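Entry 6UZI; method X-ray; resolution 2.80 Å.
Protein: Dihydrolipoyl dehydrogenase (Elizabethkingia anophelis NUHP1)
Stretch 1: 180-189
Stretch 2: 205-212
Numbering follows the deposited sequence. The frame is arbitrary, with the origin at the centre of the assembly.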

# COMPACT_ATOMS: atom_id res chain seq x y z
N GLU A 180 -12.04 -25.23 -15.43
CA GLU A 180 -11.35 -26.14 -14.53
C GLU A 180 -9.96 -25.60 -14.24
O GLU A 180 -9.41 -24.79 -15.01
N VAL A 181 -9.41 -26.01 -13.11
CA VAL A 181 -8.03 -25.66 -12.76
C VAL A 181 -7.10 -26.57 -13.57
O VAL A 181 -7.21 -27.80 -13.46
N PRO A 182 -6.22 -26.02 -14.40
CA PRO A 182 -5.37 -26.88 -15.24
C PRO A 182 -4.49 -27.80 -14.41
O PRO A 182 -4.03 -27.44 -13.33
N LYS A 183 -4.26 -29.00 -14.93
CA LYS A 183 -3.29 -29.88 -14.30
C LYS A 183 -1.87 -29.39 -14.56
O LYS A 183 -1.06 -29.27 -13.63
N HIS A 184 -1.57 -29.02 -15.80
CA HIS A 184 -0.27 -28.47 -16.15
C HIS A 184 -0.49 -27.36 -17.17
O HIS A 184 -0.80 -27.63 -18.33
N LEU A 185 -0.31 -26.11 -16.74
CA LEU A 185 -0.46 -24.95 -17.62
C LEU A 185 0.90 -24.57 -18.17
O LEU A 185 1.85 -24.34 -17.40
N ILE A 186 1.02 -24.52 -19.49
CA ILE A 186 2.22 -24.05 -20.17
C ILE A 186 2.00 -22.61 -20.59
O ILE A 186 0.94 -22.27 -21.14
N VAL A 187 2.96 -21.74 -20.30
CA VAL A 187 2.91 -20.35 -20.72
C VAL A 187 4.00 -20.14 -21.76
O VAL A 187 5.18 -20.39 -21.50
N ILE A 188 3.59 -19.72 -22.96
CA ILE A 188 4.49 -19.42 -24.08
C ILE A 188 4.70 -17.91 -24.14
O ILE A 188 3.73 -17.16 -24.31
N GLY A 189 5.93 -17.45 -23.96
CA GLY A 189 6.06 -16.01 -24.09
C GLY A 189 6.33 -15.33 -22.76
O GLY A 189 5.92 -15.79 -21.69
N GLY A 205 -3.38 -24.95 -7.66
CA GLY A 205 -3.00 -26.34 -7.76
C GLY A 205 -2.32 -26.73 -9.06
O GLY A 205 -1.83 -27.86 -9.15
N SER A 206 -2.30 -25.87 -10.07
CA SER A 206 -1.72 -26.23 -11.35
C SER A 206 -0.20 -26.31 -11.26
O SER A 206 0.43 -25.65 -10.44
N ASP A 207 0.38 -27.16 -12.11
CA ASP A 207 1.78 -27.04 -12.46
C ASP A 207 1.89 -25.99 -13.56
O ASP A 207 1.10 -26.01 -14.51
N VAL A 208 2.83 -25.06 -13.42
CA VAL A 208 2.98 -23.98 -14.39
C VAL A 208 4.43 -23.94 -14.86
O VAL A 208 5.35 -23.82 -14.05
N THR A 209 4.62 -24.04 -16.17
CA THR A 209 5.93 -23.92 -16.80
C THR A 209 5.88 -22.76 -17.79
O THR A 209 5.01 -22.72 -18.66
N VAL A 210 6.79 -21.81 -17.63
CA VAL A 210 6.90 -20.67 -18.53
C VAL A 210 8.01 -20.99 -19.52
O VAL A 210 9.17 -21.18 -19.14
N VAL A 211 7.66 -21.05 -20.80
CA VAL A 211 8.62 -21.33 -21.87
C VAL A 211 8.76 -20.07 -22.69
O VAL A 211 7.80 -19.62 -23.32
N GLU A 212 9.96 -19.52 -22.71
CA GLU A 212 10.19 -18.18 -23.18
C GLU A 212 11.50 -18.08 -23.94
O GLU A 212 12.48 -18.74 -23.58

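The most unusual feature is a very short hydrogen bond at the entrance to the paired strands: Ser206 OG donates to Pro182 O at 2.4 Å, a separation that at 2.80 Å resolution should be read with some caution. Ser206 takes the m rotamer (chi1 -67°), and its OG also lies 3.3 Å from Pro182 CD and 3.3 Å from Val181 CG1. Val181 (t) directs its CA-to-CB bond toward the other stretch, whereas that of Lys183 points away.

Beyond this point strands 184-188 and 207-211 run parallel, their axes 16° apart, and side chains alternate between the two faces. A ladder of backbone hydrogen bonds sets the register, from Asp207 N to Lys183 O (3.0 Å) through to Gly189 N to Val211 O (2.9 Å).

His184, Ile186, Ile188, Asp207, Thr209 and Val211 share one face. There His184 (chi1 -174°, t) reaches diagonally past its bridge partner Asp207, and its NE2 hydrogen-bonds Thr209 OG1 at 2.8 Å; Thr209 is m, and either atom could be the donor. The contact lies at the ring edge, as does Asp207 O, 3.3 Å from His184 CD2. Further along, the packing is apolar: Ile186 (m, t) places CG2 4.2 Å from Val211 CG2, and Ile188 (m, m) turns so that its CD1 comes 4.2 Å from Val211 CB. Val211, in t, thus touches both isoleucines.

The other face carries Leu185, Val187, Val208 and Val210. Val187 (t) bridges two neighbours, with CG2 4.2 Å from Val208 CG1 and CB 4.0 Å from Val210 CG2; both partners are also t. Leu185 (t, p) makes a looser approach, CB to Val208 CG2 at 4.4 Å. No polar side-chain atom belongs to this face, so its cross-strand side-chain contacts are entirely apolar.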

# COMPACT_ATOMS: atom_id res chain seq x y z
CB GLU A 180 -11.26 -27.56 -15.10
CG GLU A 180 -10.47 -27.66 -16.40
CD GLU A 180 -10.32 -29.10 -16.89
OE1 GLU A 180 -10.78 -30.02 -16.19
OE2 GLU A 180 -9.77 -29.30 -17.99
CB VAL A 181 -7.75 -25.81 -11.26
CG1 VAL A 181 -6.26 -25.67 -11.00
CG2 VAL A 181 -8.56 -24.79 -10.46
CB PRO A 182 -4.52 -25.87 -16.03
CG PRO A 182 -5.33 -24.62 -16.02
CD PRO A 182 -6.01 -24.59 -14.68
CB LYS A 183 -3.47 -31.32 -14.78
CG LYS A 183 -4.83 -31.88 -14.44
CD LYS A 183 -4.94 -33.37 -14.76
CE LYS A 183 -4.93 -33.65 -16.25
NZ LYS A 183 -5.42 -35.03 -16.53
CB HIS A 184 0.66 -29.55 -16.70
CG HIS A 184 2.06 -29.07 -16.94
ND1 HIS A 184 3.04 -29.87 -17.48
CD2 HIS A 184 2.65 -27.87 -16.69
CE1 HIS A 184 4.17 -29.19 -17.56
NE2 HIS A 184 3.96 -27.98 -17.09
CB LEU A 185 -1.08 -23.77 -16.87
CG LEU A 185 -1.18 -22.44 -17.64
CD1 LEU A 185 -2.15 -22.57 -18.81
CD2 LEU A 185 -1.57 -21.28 -16.73
CB ILE A 186 2.56 -24.93 -21.39
CG1 ILE A 186 2.72 -26.39 -20.97
CG2 ILE A 186 3.87 -24.47 -22.03
CD1 ILE A 186 2.91 -27.31 -22.15
CB VAL A 187 3.08 -19.38 -19.53
CG1 VAL A 187 3.07 -17.94 -20.01
CG2 VAL A 187 2.00 -19.60 -18.51
CB ILE A 188 3.93 -19.93 -25.42
CG1 ILE A 188 3.53 -21.41 -25.37
CG2 ILE A 188 4.94 -19.68 -26.53
CD1 ILE A 188 4.66 -22.32 -25.02
CB SER A 206 -2.08 -25.21 -12.44
OG SER A 206 -3.46 -25.23 -12.75
CB ASP A 207 2.34 -28.37 -12.95
CG ASP A 207 2.82 -29.25 -11.82
OD1 ASP A 207 3.07 -28.73 -10.71
OD2 ASP A 207 2.96 -30.47 -12.04
CB VAL A 208 2.58 -22.61 -13.81
CG1 VAL A 208 2.70 -21.55 -14.88
CG2 VAL A 208 1.17 -22.67 -13.23
CB THR A 209 6.34 -25.22 -17.50
OG1 THR A 209 6.20 -26.32 -16.59
CG2 THR A 209 7.79 -25.13 -17.96
CB VAL A 210 7.20 -19.37 -17.75
CG1 VAL A 210 7.52 -18.22 -18.69
CG2 VAL A 210 6.03 -19.01 -16.83
CB VAL A 211 8.20 -22.53 -22.72
CG1 VAL A 211 9.29 -22.86 -23.73
CG2 VAL A 211 7.96 -23.73 -21.83
CB GLU A 212 10.16 -17.23 -21.98
CG GLU A 212 10.64 -15.83 -22.17
CD GLU A 212 10.41 -15.04 -20.91
OE1 GLU A 212 9.95 -15.67 -19.93
OE2 GLU A 212 10.65 -13.81 -20.90